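Local structure of dihydropyrimidinase (3SFW) at residues Val69-Phe74 and Pro318-Gly323; Lys284-Pro289 and Ile335-Pro340; Pro340-Arg345 and His409-Asp414. The protein probably catalyses the reversible hydrolytic ring opening of dihydropyrimidines such as dihydrouracil, using a pair of zinc ions held in an amidohydrolase TIM barrel. All blocks are in the same frame, centred on the assembly; numbering follows the deposited sequence.

Interaction 1: residues Val69-Phe74 and Pro318-Gly323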
ATOM      1  N   VAL A  69     -38.565   3.964 -19.413  1.00 16.98           N
ATOM      2  CA  VAL A  69     -38.628   2.635 -18.733  1.00 17.84           C
ATOM      3  C   VAL A  69     -37.724   1.689 -19.497  1.00 17.39           C
ATOM      4  O   VAL A  69     -37.733   1.712 -20.714  1.00 14.93           O
ATOM      5  CB  VAL A  69     -40.049   2.084 -18.703  1.00 18.90           C
ATOM      6  CG1 VAL A  69     -40.106   0.668 -18.074  1.00 19.46           C
ATOM      7  CG2 VAL A  69     -40.949   3.038 -17.923  1.00 21.15           C
ATOM      8  N   THR A  70     -36.967   0.815 -18.807  1.00 16.35           N
ATOM      9  CA  THR A  70     -36.060  -0.063 -19.566  1.00 11.61           C
ATOM     10  C   THR A  70     -36.842  -0.941 -20.525  1.00 12.78           C
ATOM     11  O   THR A  70     -38.002  -1.356 -20.246  1.00 13.89           O
ATOM     12  CB  THR A  70     -35.110  -0.916 -18.669  1.00 12.90           C
ATOM     13  OG1 THR A  70     -35.893  -1.738 -17.763  1.00 14.22           O
ATOM     14  CG2 THR A  70     -34.217  -0.049 -17.892  1.00 11.40           C
ATOM     15  N   SER A  71     -36.205  -1.300 -21.645  1.00 12.34           N
ATOM     16  CA  SER A  71     -36.970  -1.817 -22.748  1.00 14.35           C
ATOM     17  C   SER A  71     -37.235  -3.301 -22.666  1.00 13.45           C
ATOM     18  O   SER A  71     -38.073  -3.785 -23.381  1.00 14.23           O
ATOM     19  CB  SER A  71     -36.319  -1.484 -24.101  1.00 16.60           C
ATOM     20  OG  SER A  71     -35.097  -2.160 -24.228  1.00 16.41           O
ATOM     21  N   ASP A  72     -36.507  -4.042 -21.812  1.00 12.76           N
ATOM     22  CA  ASP A  72     -36.913  -5.422 -21.521  1.00 11.82           C
ATOM     23  C   ASP A  72     -37.787  -5.427 -20.292  1.00 11.41           C
ATOM     24  O   ASP A  72     -37.435  -4.800 -19.297  1.00 13.34           O
ATOM     25  CB  ASP A  72     -35.681  -6.310 -21.212  1.00 12.51           C
ATOM     26  CG  ASP A  72     -35.062  -6.923 -22.469  1.00 13.24           C
ATOM     27  OD1 ASP A  72     -35.795  -7.391 -23.366  1.00 13.65           O
ATOM     28  OD2 ASP A  72     -33.821  -7.008 -22.495  1.00 12.49           O
ATOM     29  N   ASN A  73     -38.896  -6.164 -20.342  1.00 12.27           N
ATOM     30  CA  ASN A  73     -39.670  -6.418 -19.131  1.00 12.87           C
ATOM     31  C   ASN A  73     -39.304  -7.790 -18.581  1.00 14.40           C
ATOM     32  O   ASN A  73     -38.273  -8.358 -18.969  1.00 12.53           O
ATOM     33  CB  ASN A  73     -41.184  -6.288 -19.411  1.00 13.97           C
ATOM     34  CG  ASN A  73     -41.707  -7.285 -20.465  1.00 17.20           C
ATOM     35  OD1 ASN A  73     -42.869  -7.169 -20.944  1.00 23.79           O
ATOM     36  ND2 ASN A  73     -40.910  -8.231 -20.836  1.00 13.02           N
ATOM     37  N   PHE A  74     -40.056  -8.281 -17.593  1.00 12.37           N
ATOM     38  CA  PHE A  74     -39.669  -9.569 -16.995  1.00 12.48           C
ATOM     39  C   PHE A  74     -39.791 -10.722 -17.947  1.00 15.64           C
ATOM     40  O   PHE A  74     -39.013 -11.649 -17.866  1.00 17.07           O
ATOM     41  CB  PHE A  74     -40.399  -9.851 -15.679  1.00 12.53           C
ATOM     42  CG  PHE A  74     -39.692  -9.273 -14.496  1.00 10.04           C
ATOM     43  CD1 PHE A  74     -39.759  -7.900 -14.242  1.00 12.08           C
ATOM     44  CD2 PHE A  74     -38.905 -10.092 -13.669  1.00 12.75           C
ATOM     45  CE1 PHE A  74     -39.067  -7.300 -13.166  1.00 12.95           C
ATOM     46  CE2 PHE A  74     -38.132  -9.503 -12.627  1.00 11.40           C
ATOM     47  CZ  PHE A  74     -38.241  -8.120 -12.346  1.00 10.41           C
ATOM     48  N   PRO A 318     -31.534  -1.885 -20.297  1.00 12.86           N
ATOM     49  CA  PRO A 318     -31.520  -1.551 -21.733  1.00 11.87           C
ATOM     50  C   PRO A 318     -32.460  -0.388 -22.104  1.00 13.67           C
ATOM     51  O   PRO A 318     -33.587  -0.283 -21.580  1.00 11.81           O
ATOM     52  CB  PRO A 318     -31.979  -2.857 -22.393  1.00 12.14           C
ATOM     53  CG  PRO A 318     -32.968  -3.414 -21.350  1.00 13.25           C
ATOM     54  CD  PRO A 318     -32.221  -3.166 -20.044  1.00 14.41           C
ATOM     55  N   PHE A 319     -31.993   0.458 -23.019  1.00 13.22           N
ATOM     56  CA  PHE A 319     -32.852   1.472 -23.646  1.00 14.32           C
ATOM     57  C   PHE A 319     -32.528   1.454 -25.126  1.00 13.29           C
ATOM     58  O   PHE A 319     -31.344   1.435 -25.510  1.00 14.94           O
ATOM     59  CB  PHE A 319     -32.505   2.848 -23.084  1.00 16.17           C
ATOM     60  CG  PHE A 319     -32.729   2.975 -21.599  1.00 14.91           C
ATOM     61  CD1 PHE A 319     -34.015   3.204 -21.096  1.00 15.99           C
ATOM     62  CD2 PHE A 319     -31.659   2.850 -20.699  1.00 16.40           C
ATOM     63  CE1 PHE A 319     -34.243   3.277 -19.708  1.00 13.85           C
ATOM     64  CE2 PHE A 319     -31.868   2.966 -19.286  1.00 15.23           C
ATOM     65  CZ  PHE A 319     -33.162   3.230 -18.801  1.00 14.77           C
ATOM     66  N   ASN A 320     -33.557   1.483 -25.962  1.00 15.72           N
ATOM     67  CA  ASN A 320     -33.330   1.600 -27.389  1.00 14.79           C
ATOM     68  C   ASN A 320     -32.505   2.840 -27.737  1.00 14.77           C
ATOM     69  O   ASN A 320     -32.654   3.911 -27.150  1.00 14.67           O
ATOM     70  CB  ASN A 320     -34.673   1.666 -28.129  1.00 13.53           C
ATOM     71  CG  ASN A 320     -35.414   0.385 -28.056  1.00 15.64           C
ATOM     72  OD1 ASN A 320     -35.013  -0.599 -28.662  1.00 15.89           O
ATOM     73  ND2 ASN A 320     -36.490   0.357 -27.253  1.00 15.77           N
ATOM     74  N   PHE A 321     -31.685   2.696 -28.763  1.00 13.21           N
ATOM     75  CA  PHE A 321     -30.947   3.813 -29.309  1.00 11.73           C
ATOM     76  C   PHE A 321     -31.932   4.823 -29.901  1.00 14.42           C
ATOM     77  O   PHE A 321     -31.857   6.018 -29.599  1.00 16.48           O
ATOM     78  CB  PHE A 321     -30.043   3.318 -30.423  1.00 13.98           C
ATOM     79  CG  PHE A 321     -29.157   4.412 -30.996  1.00 15.45           C
ATOM     80  CD1 PHE A 321     -28.400   5.214 -30.166  1.00 18.15           C
ATOM     81  CD2 PHE A 321     -29.109   4.635 -32.366  1.00 20.42           C
ATOM     82  CE1 PHE A 321     -27.565   6.206 -30.683  1.00 22.43           C
ATOM     83  CE2 PHE A 321     -28.260   5.612 -32.888  1.00 23.37           C
ATOM     84  CZ  PHE A 321     -27.498   6.393 -32.049  1.00 23.26           C
ATOM     85  N   SER A 322     -32.864   4.328 -30.702  1.00 16.48           N
ATOM     86  CA  SER A 322     -33.899   5.206 -31.256  1.00 19.84           C
ATOM     87  C   SER A 322     -34.938   5.552 -30.179  1.00 17.90           C
ATOM     88  O   SER A 322     -35.465   4.659 -29.454  1.00 20.16           O
ATOM     89  CB  SER A 322     -34.575   4.555 -32.467  1.00 23.49           C
ATOM     90  OG  SER A 322     -35.697   5.313 -32.876  1.00 27.82           O
ATOM     91  N   GLY A 323     -35.224   6.837 -30.048  1.00 19.22           N
ATOM     92  CA  GLY A 323     -36.256   7.264 -29.126  1.00 17.82           C
ATOM     93  C   GLY A 323     -35.720   7.448 -27.713  1.00 18.56           C
ATOM     94  O   GLY A 323     -35.746   8.569 -27.171  1.00 21.02           O
TER
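Pro318 packs against Thr70, Ser71 and Asp72, and 81 Å² of its surface is buried by the contact. Its carbonyl oxygen is the polar centre: Ser71 N donates to Pro318 O over 2.8 Å with an N-H...O angle of 154°. The donor stands above the carbonyl plane, 36° out of it, and Thr70 CA makes a CA-H...O contact of 3.2 Å with the same Pro318 O. The pyrrolidine ring packs on the loop, with Pro318 CG 3.6 Å from Asp72 N and Pro318 CB 3.7 Å from Ser71 OG.

In Ser71, OG sits between the backbone N and the carbonyl carbon (chi1 66°); its hydrogen-bond partner is Asn412 O. Ser71 CB meets the amide nitrogen of Asn320, at 3.7 Å from ND2. Thr70 divides its branches: methyl CG2 approaches the Phe319 ring obliquely, 3.6 Å from CZ, whereas OG1 bonds to His60 O and Met63 N. His60 is a zinc ligand, and the Thr70 side chain is about 9 Å from a zinc ion.

The contact thus joins the loop leading into helix 74-83 to the chain that follows the zinc ligand Asp315, both on the metal side of the barrel. One backbone hydrogen bond spans the segments, supplemented by the Thr70 CA-H...O contact and by van der Waals packing. The hydroxyls of Thr70 and Ser71 are spent on His60, Met63 and Asn412, so the contact itself is held by the main chain and packing; the bond from Thr70 OG1 to His60 O is consistent with a second-shell role in positioning that ligand's backbone.

Interaction 2: residues Lys284-Pro289 and Ile335-Pro340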
ATOM      1  N   LYS A 284     -25.036   4.859 -27.197  1.00 14.27           N
ATOM      2  CA  LYS A 284     -25.217   3.403 -26.977  1.00 13.02           C
ATOM      3  C   LYS A 284     -24.396   2.869 -25.790  1.00 14.09           C
ATOM      4  O   LYS A 284     -24.751   1.823 -25.207  1.00 14.41           O
ATOM      5  CB  LYS A 284     -24.802   2.648 -28.218  1.00 13.37           C
ATOM      6  CG  LYS A 284     -25.785   2.819 -29.389  1.00 14.78           C
ATOM      7  CD  LYS A 284     -25.270   2.073 -30.634  1.00 16.02           C
ATOM      8  CE  LYS A 284     -26.335   2.015 -31.716  1.00 16.78           C
ATOM      9  NZ  LYS A 284     -25.833   1.350 -32.988  1.00 16.04           N
ATOM     10  N   TYR A 285     -23.294   3.554 -25.480  1.00 13.16           N
ATOM     11  CA  TYR A 285     -22.344   3.068 -24.457  1.00 11.43           C
ATOM     12  C   TYR A 285     -22.413   3.877 -23.179  1.00 13.29           C
ATOM     13  O   TYR A 285     -21.513   3.780 -22.332  1.00 14.19           O
ATOM     14  CB  TYR A 285     -20.890   3.101 -25.014  1.00 10.13           C
ATOM     15  CG  TYR A 285     -20.755   2.177 -26.189  1.00 14.12           C
ATOM     16  CD1 TYR A 285     -20.461   0.826 -25.989  1.00 12.68           C
ATOM     17  CD2 TYR A 285     -21.082   2.611 -27.499  1.00 14.69           C
ATOM     18  CE1 TYR A 285     -20.442  -0.077 -27.058  1.00 16.79           C
ATOM     19  CE2 TYR A 285     -21.030   1.716 -28.583  1.00 15.70           C
ATOM     20  CZ  TYR A 285     -20.718   0.362 -28.339  1.00 16.54           C
ATOM     21  OH  TYR A 285     -20.707  -0.578 -29.363  1.00 18.43           O
ATOM     22  N   VAL A 286     -23.469   4.683 -23.039  1.00 13.87           N
ATOM     23  CA  VAL A 286     -23.630   5.520 -21.837  1.00 11.82           C
ATOM     24  C   VAL A 286     -24.348   4.698 -20.729  1.00 12.20           C
ATOM     25  O   VAL A 286     -25.432   4.205 -20.933  1.00 11.77           O
ATOM     26  CB  VAL A 286     -24.470   6.797 -22.172  1.00 13.29           C
ATOM     27  CG1 VAL A 286     -24.999   7.474 -20.864  1.00 14.39           C
ATOM     28  CG2 VAL A 286     -23.587   7.766 -22.971  1.00 13.18           C
ATOM     29  N   TRP A 287     -23.593   4.414 -19.678  1.00 12.91           N
ATOM     30  CA  TRP A 287     -24.058   3.700 -18.458  1.00 12.93           C
ATOM     31  C   TRP A 287     -23.042   4.076 -17.405  1.00 11.91           C
ATOM     32  O   TRP A 287     -22.019   4.710 -17.727  1.00 13.28           O
ATOM     33  CB  TRP A 287     -24.073   2.169 -18.652  1.00 12.32           C
ATOM     34  CG  TRP A 287     -22.836   1.606 -19.324  1.00  9.24           C
ATOM     35  CD1 TRP A 287     -21.580   1.542 -18.803  1.00 11.12           C
ATOM     36  CD2 TRP A 287     -22.794   0.931 -20.600  1.00 10.36           C
ATOM     37  NE1 TRP A 287     -20.731   0.871 -19.703  1.00 10.59           N
ATOM     38  CE2 TRP A 287     -21.465   0.500 -20.805  1.00 11.68           C
ATOM     39  CE3 TRP A 287     -23.759   0.704 -21.617  1.00 12.52           C
ATOM     40  CZ2 TRP A 287     -21.062  -0.155 -21.994  1.00 12.04           C
ATOM     41  CZ3 TRP A 287     -23.389  -0.011 -22.747  1.00 11.90           C
ATOM     42  CH2 TRP A 287     -22.060  -0.473 -22.910  1.00 13.80           C
ATOM     43  N   SER A 288     -23.340   3.786 -16.130  1.00 11.59           N
ATOM     44  CA  SER A 288     -22.508   4.339 -15.045  1.00  9.35           C
ATOM     45  C   SER A 288     -22.166   3.209 -14.094  1.00 13.09           C
ATOM     46  O   SER A 288     -22.984   2.340 -13.916  1.00 13.36           O
ATOM     47  CB  SER A 288     -23.283   5.402 -14.265  1.00 13.76           C
ATOM     48  OG  SER A 288     -23.620   6.491 -15.133  1.00 15.43           O
ATOM     49  N   PRO A 289     -20.950   3.183 -13.543  1.00 11.17           N
ATOM     50  CA  PRO A 289     -19.799   4.025 -13.879  1.00 10.56           C
ATOM     51  C   PRO A 289     -19.470   3.931 -15.330  1.00 10.94           C
ATOM     52  O   PRO A 289     -19.838   2.978 -16.006  1.00 10.53           O
ATOM     53  CB  PRO A 289     -18.650   3.427 -13.051  1.00 13.80           C
ATOM     54  CG  PRO A 289     -19.097   2.018 -12.748  1.00 16.98           C
ATOM     55  CD  PRO A 289     -20.582   2.119 -12.579  1.00 14.50           C
ATOM     56  N   ILE A 335     -29.375  11.330 -21.350  1.00 15.17           N
ATOM     57  CA  ILE A 335     -29.340  10.009 -22.020  1.00 13.57           C
ATOM     58  C   ILE A 335     -29.637   8.981 -20.897  1.00 14.82           C
ATOM     59  O   ILE A 335     -28.983   9.020 -19.876  1.00 15.26           O
ATOM     60  CB  ILE A 335     -27.920   9.656 -22.597  1.00 15.42           C
ATOM     61  CG1 ILE A 335     -27.422  10.690 -23.643  1.00 16.09           C
ATOM     62  CG2 ILE A 335     -27.962   8.292 -23.213  1.00 15.70           C
ATOM     63  CD1 ILE A 335     -25.931  10.499 -24.034  1.00 14.87           C
ATOM     64  N   PRO A 336     -30.726   8.194 -21.043  1.00 14.95           N
ATOM     65  CA  PRO A 336     -31.008   7.214 -19.996  1.00 14.98           C
ATOM     66  C   PRO A 336     -29.812   6.258 -19.872  1.00 15.92           C
ATOM     67  O   PRO A 336     -29.259   5.811 -20.879  1.00 16.75           O
ATOM     68  CB  PRO A 336     -32.269   6.497 -20.500  1.00 16.17           C
ATOM     69  CG  PRO A 336     -32.353   6.838 -22.027  1.00 19.23           C
ATOM     70  CD  PRO A 336     -31.767   8.210 -22.101  1.00 15.51           C
ATOM     71  N   ASN A 337     -29.311   6.095 -18.654  1.00 13.54           N
ATOM     72  CA  ASN A 337     -28.035   5.353 -18.435  1.00 12.61           C
ATOM     73  C   ASN A 337     -28.313   3.842 -18.356  1.00 14.53           C
ATOM     74  O   ASN A 337     -29.187   3.404 -17.598  1.00 13.27           O
ATOM     75  CB  ASN A 337     -27.405   5.729 -17.081  1.00 12.99           C
ATOM     76  CG  ASN A 337     -26.767   7.105 -17.039  1.00 12.88           C
ATOM     77  OD1 ASN A 337     -26.062   7.380 -16.089  1.00 15.92           O
ATOM     78  ND2 ASN A 337     -27.077   7.999 -17.995  1.00 14.92           N
ATOM     79  N   GLY A 338     -27.582   3.045 -19.117  1.00 11.87           N
ATOM     80  CA  GLY A 338     -27.730   1.572 -19.051  1.00 10.62           C
ATOM     81  C   GLY A 338     -27.415   0.896 -20.356  1.00 14.60           C
ATOM     82  O   GLY A 338     -27.665   1.444 -21.445  1.00 13.41           O
ATOM     83  N   GLY A 339     -26.912  -0.333 -20.273  1.00 14.32           N
ATOM     84  CA  GLY A 339     -26.647  -1.121 -21.503  1.00 10.50           C
ATOM     85  C   GLY A 339     -27.389  -2.448 -21.592  1.00 11.88           C
ATOM     86  O   GLY A 339     -27.902  -2.941 -20.567  1.00 14.03           O
ATOM     87  N   PRO A 340     -27.469  -3.052 -22.808  1.00 11.26           N
ATOM     88  CA  PRO A 340     -28.081  -4.358 -22.983  1.00 12.84           C
ATOM     89  C   PRO A 340     -27.054  -5.433 -22.875  1.00 13.02           C
ATOM     90  O   PRO A 340     -26.329  -5.715 -23.842  1.00 12.99           O
ATOM     91  CB  PRO A 340     -28.684  -4.312 -24.429  1.00 13.56           C
ATOM     92  CG  PRO A 340     -28.343  -2.882 -24.968  1.00 14.51           C
ATOM     93  CD  PRO A 340     -27.138  -2.432 -24.104  1.00 12.44           C
TER
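Trp287 and Gly338 bring two irregular backbones to a CA-CA separation of 4.3 Å, and beside them Gly338 N donates to Val286 O over 3.0 Å, almost straight at 175° and in the carbonyl plane on a lone pair. The chains are loops of the TIM barrel: residues 284-289 lie beyond strand 258-263, and residues 335-340 beyond strand 311-312.

Val286 points toward the other chain and splits its two methyls between different partners. CG2 touches Ile335 CD1 at 3.8 Å, the two side chains crossing at about a right angle, while CG1 lies against the amide nitrogen of Asn337, 3.6 Å from ND2. Both ends of that amide have partners. Its ND2 makes a weak hydrogen bond of 2.9 Å back to Ile335 O, bent to 126°, and its oxygen accepts from the hydroxyl of Ser288. Together the two bonds probably favour this rotation of the carboxamide, the Ser288 bond contributing more. Ser288 also packs on Tyr155 and His208, and its side chain is about 6 Å from a zinc ion. It precedes the cis peptide bond to Pro289, a residue that touches the zinc ligand His239. The setting is consistent with a wall of the pocket beside the metal pair.

The Trp287 indole lies by the glycines: CE3 is 3.4 Å from Gly339 CA, with the indole occupying the place toward which a side chain on Gly339 would point. Tyr285 O lies over the centre of one indole face, while Gly338 O, in the ring plane at the edge, is bonded to Lys325 NZ. On the Ser288 side, Ser288 OG donates to Asn337 OD1 over 2.8 Å from a position 40° above the amide's carbonyl plane.

Interaction 3: residues Pro340-Arg345 and His409-Asp414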
ATOM      1  N   PRO A 340     -27.469  -3.052 -22.808  1.00 11.26           N
ATOM      2  CA  PRO A 340     -28.081  -4.358 -22.983  1.00 12.84           C
ATOM      3  C   PRO A 340     -27.054  -5.433 -22.875  1.00 13.02           C
ATOM      4  O   PRO A 340     -26.329  -5.715 -23.842  1.00 12.99           O
ATOM      5  CB  PRO A 340     -28.684  -4.312 -24.429  1.00 13.56           C
ATOM      6  CG  PRO A 340     -28.343  -2.882 -24.968  1.00 14.51           C
ATOM      7  CD  PRO A 340     -27.138  -2.432 -24.104  1.00 12.44           C
ATOM      8  N   ILE A 341     -26.946  -5.992 -21.673  1.00  9.43           N
ATOM      9  CA  ILE A 341     -25.819  -6.837 -21.322  1.00 11.61           C
ATOM     10  C   ILE A 341     -26.260  -8.272 -20.899  1.00 12.68           C
ATOM     11  O   ILE A 341     -25.438  -9.194 -20.823  1.00 11.69           O
ATOM     12  CB  ILE A 341     -25.008  -6.165 -20.137  1.00  8.94           C
ATOM     13  CG1 ILE A 341     -24.740  -4.679 -20.376  1.00 10.46           C
ATOM     14  CG2 ILE A 341     -23.656  -6.929 -19.887  1.00 13.40           C
ATOM     15  CD1 ILE A 341     -23.852  -4.414 -21.640  1.00 10.27           C
ATOM     16  N   ILE A 342     -27.539  -8.469 -20.614  1.00 11.37           N
ATOM     17  CA  ILE A 342     -27.931  -9.739 -19.958  1.00 11.31           C
ATOM     18  C   ILE A 342     -27.597 -10.983 -20.796  1.00 11.94           C
ATOM     19  O   ILE A 342     -27.216 -12.029 -20.257  1.00 11.49           O
ATOM     20  CB  ILE A 342     -29.395  -9.716 -19.511  1.00  9.54           C
ATOM     21  CG1 ILE A 342     -29.632 -10.726 -18.375  1.00 11.43           C
ATOM     22  CG2 ILE A 342     -30.374  -9.996 -20.720  1.00 10.25           C
ATOM     23  CD1 ILE A 342     -31.062 -10.514 -17.721  1.00 11.14           C
ATOM     24  N   GLU A 343     -27.737 -10.877 -22.120  1.00  8.70           N
ATOM     25  CA  GLU A 343     -27.701 -12.059 -22.927  1.00 10.21           C
ATOM     26  C   GLU A 343     -26.276 -12.564 -23.193  1.00 13.88           C
ATOM     27  O   GLU A 343     -26.039 -13.774 -23.287  1.00 15.53           O
ATOM     28  CB  GLU A 343     -28.393 -11.786 -24.261  1.00  8.98           C
ATOM     29  CG  GLU A 343     -28.521 -13.050 -25.117  1.00 11.13           C
ATOM     30  CD  GLU A 343     -29.540 -12.898 -26.245  1.00 13.88           C
ATOM     31  OE1 GLU A 343     -30.316 -11.913 -26.246  1.00 15.48           O
ATOM     32  OE2 GLU A 343     -29.569 -13.795 -27.120  1.00 14.93           O
ATOM     33  N   ASP A 344     -25.318 -11.653 -23.206  1.00 13.12           N
ATOM     34  CA  ASP A 344     -23.954 -12.024 -23.636  1.00 10.00           C
ATOM     35  C   ASP A 344     -22.977 -12.254 -22.498  1.00 12.58           C
ATOM     36  O   ASP A 344     -21.786 -12.635 -22.736  1.00 12.63           O
ATOM     37  CB  ASP A 344     -23.439 -11.033 -24.655  1.00 10.02           C
ATOM     38  CG  ASP A 344     -24.314 -11.008 -25.883  1.00 14.97           C
ATOM     39  OD1 ASP A 344     -24.597 -12.116 -26.432  1.00 13.92           O
ATOM     40  OD2 ASP A 344     -24.820  -9.919 -26.204  1.00 13.37           O
ATOM     41  N   ARG A 345     -23.476 -12.103 -21.269  1.00 10.72           N
ATOM     42  CA  ARG A 345     -22.582 -12.187 -20.077  1.00  9.11           C
ATOM     43  C   ARG A 345     -21.801 -13.521 -20.058  1.00 12.66           C
ATOM     44  O   ARG A 345     -20.548 -13.515 -19.894  1.00 11.94           O
ATOM     45  CB  ARG A 345     -23.388 -12.052 -18.758  1.00 10.08           C
ATOM     46  CG  ARG A 345     -22.499 -12.228 -17.493  1.00 11.11           C
ATOM     47  CD  ARG A 345     -23.354 -12.104 -16.195  1.00 12.04           C
ATOM     48  NE  ARG A 345     -24.342 -13.168 -16.129  1.00 11.73           N
ATOM     49  CZ  ARG A 345     -24.411 -14.088 -15.168  1.00 10.70           C
ATOM     50  NH1 ARG A 345     -23.540 -14.063 -14.146  1.00 10.75           N
ATOM     51  NH2 ARG A 345     -25.347 -15.049 -15.246  1.00  9.05           N
ATOM     52  N   HIS A 409     -29.751 -11.543 -31.483  1.00 16.99           N
ATOM     53  CA  HIS A 409     -30.010 -11.509 -30.026  1.00 15.82           C
ATOM     54  C   HIS A 409     -31.517 -11.561 -29.688  1.00 18.18           C
ATOM     55  O   HIS A 409     -32.379 -11.519 -30.588  1.00 18.06           O
ATOM     56  CB  HIS A 409     -29.204 -10.396 -29.275  1.00 15.79           C
ATOM     57  CG  HIS A 409     -29.754  -8.992 -29.393  1.00 14.99           C
ATOM     58  ND1 HIS A 409     -28.980  -7.879 -29.111  1.00 12.74           N
ATOM     59  CD2 HIS A 409     -31.012  -8.523 -29.600  1.00 14.54           C
ATOM     60  CE1 HIS A 409     -29.726  -6.788 -29.166  1.00 14.44           C
ATOM     61  NE2 HIS A 409     -30.967  -7.151 -29.448  1.00 14.55           N
ATOM     62  N   HIS A 410     -31.836 -11.713 -28.414  1.00 12.81           N
ATOM     63  CA  HIS A 410     -33.240 -11.851 -27.994  1.00 13.61           C
ATOM     64  C   HIS A 410     -33.688 -10.757 -27.031  1.00 15.91           C
ATOM     65  O   HIS A 410     -34.866 -10.736 -26.601  1.00 18.80           O
ATOM     66  CB  HIS A 410     -33.464 -13.246 -27.398  1.00 13.08           C
ATOM     67  CG  HIS A 410     -33.066 -14.355 -28.321  1.00 14.39           C
ATOM     68  ND1 HIS A 410     -31.744 -14.732 -28.486  1.00 12.95           N
ATOM     69  CD2 HIS A 410     -33.796 -15.135 -29.163  1.00 14.41           C
ATOM     70  CE1 HIS A 410     -31.681 -15.715 -29.375  1.00 17.48           C
ATOM     71  NE2 HIS A 410     -32.903 -15.949 -29.832  1.00 15.99           N
ATOM     72  N   MET A 411     -32.762  -9.855 -26.659  1.00 13.06           N
ATOM     73  CA  MET A 411     -33.125  -8.697 -25.828  1.00 12.20           C
ATOM     74  C   MET A 411     -34.035  -7.747 -26.622  1.00 16.87           C
ATOM     75  O   MET A 411     -33.863  -7.616 -27.851  1.00 15.43           O
ATOM     76  CB  MET A 411     -31.869  -7.960 -25.351  1.00 15.25           C
ATOM     77  CG  MET A 411     -30.977  -8.854 -24.469  1.00 13.84           C
ATOM     78  SD  MET A 411     -29.404  -8.071 -24.129  1.00 13.70           S
ATOM     79  CE  MET A 411     -28.641  -8.153 -25.803  1.00 14.70           C
ATOM     80  N   ASN A 412     -35.071  -7.217 -25.966  1.00 13.68           N
ATOM     81  CA  ASN A 412     -36.005  -6.357 -26.687  1.00 15.10           C
ATOM     82  C   ASN A 412     -35.414  -4.943 -26.796  1.00 15.89           C
ATOM     83  O   ASN A 412     -35.907  -4.009 -26.161  1.00 15.02           O
ATOM     84  CB  ASN A 412     -37.392  -6.354 -26.017  1.00 16.72           C
ATOM     85  CG  ASN A 412     -38.459  -5.690 -26.886  1.00 22.32           C
ATOM     86  OD1 ASN A 412     -38.248  -5.482 -28.094  1.00 21.99           O
ATOM     87  ND2 ASN A 412     -39.536  -5.233 -26.260  1.00 19.59           N
ATOM     88  N   VAL A 413     -34.374  -4.789 -27.638  1.00 14.52           N
ATOM     89  CA  VAL A 413     -33.651  -3.517 -27.768  1.00 15.32           C
ATOM     90  C   VAL A 413     -33.026  -3.495 -29.147  1.00 15.10           C
ATOM     91  O   VAL A 413     -32.703  -4.537 -29.693  1.00 15.17           O
ATOM     92  CB  VAL A 413     -32.501  -3.395 -26.716  1.00 18.80           C
ATOM     93  CG1 VAL A 413     -32.065  -1.930 -26.529  1.00 16.36           C
ATOM     94  CG2 VAL A 413     -32.949  -3.965 -25.390  1.00 31.23           C
ATOM     95  N   ASP A 414     -32.880  -2.297 -29.726  1.00 17.40           N
ATOM     96  CA  ASP A 414     -32.497  -2.177 -31.148  1.00 16.24           C
ATOM     97  C   ASP A 414     -31.009  -2.131 -31.422  1.00 17.47           C
ATOM     98  O   ASP A 414     -30.608  -1.821 -32.545  1.00 16.04           O
ATOM     99  CB  ASP A 414     -33.151  -0.934 -31.777  1.00 17.34           C
ATOM    100  CG  ASP A 414     -32.770   0.346 -31.078  1.00 18.06           C
ATOM    101  OD1 ASP A 414     -31.876   0.328 -30.226  1.00 13.20           O
ATOM    102  OD2 ASP A 414     -33.255   1.440 -31.473  1.00 17.60           O
TER
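Glu343 spreads one buried carboxylate over three N-H groups of His410 and Met411. OE1 accepts from His410 N at 2.7 Å through its syn lone pair, and weakly from Met411 N at 3.2 Å. The other oxygen, OE2, takes the ring nitrogen His410 ND1 at 2.7 Å in a nearly straight bond (174°). The oxygen lies in the imidazole plane, although carboxylate and ring planes are 35° apart. An extended chain, with CG anti to the backbone N (chi1 -174°), carries the carboxylate to the loop. The imidazole of His410 is also stacked on Phe83, so two partners restrain it.

Beside this polar grip, Met411 fills the apolar part. Its SD lies 3.8 Å from Pro340 CB, and its CG 4.0 Å from Ile342 CG2. The bend at chi3 turns CE toward Pro340 O and Glu343 CB. Further along, Pro340 CG meets Val413 CG1 at 4.1 Å, the side chains crossing at about a right angle. Within the loop, His409 NE2 donates to Val413 O over 3.1 Å, and His409 ND1 bonds to Asn416.

The arrangement is a His-carboxylate hydrogen bond backed by main-chain N-H groups, tying the approach to helix 345-354 to the loop between strands 393-403 and 422-432 in this TIM-barrel amidohydrolase.

The three contacts form one patch of loops near the zinc pair, with centres about 11 Å (1 and 2), 10 Å (1 and 3) and 13 Å (2 and 3) apart. Interaction 1 meets interaction 3 through Asp72 OD1 and Asn412 N (2.7 Å, probably a hydrogen bond), and Asp72 OD2 bonds to His316, next to the zinc ligand Asp315. Interaction 1 meets interaction 2 by packing, Phe319 CE2 lying 3.2 Å from Asn337 O. Interactions 2 and 3 share Pro340. Interaction 2 comes nearest the metals, the Ser288 side chain being about 6 Å from a zinc ion, against about 9 Å for Thr70 in interaction 1 and about 10 Å for Ile341 in interaction 3.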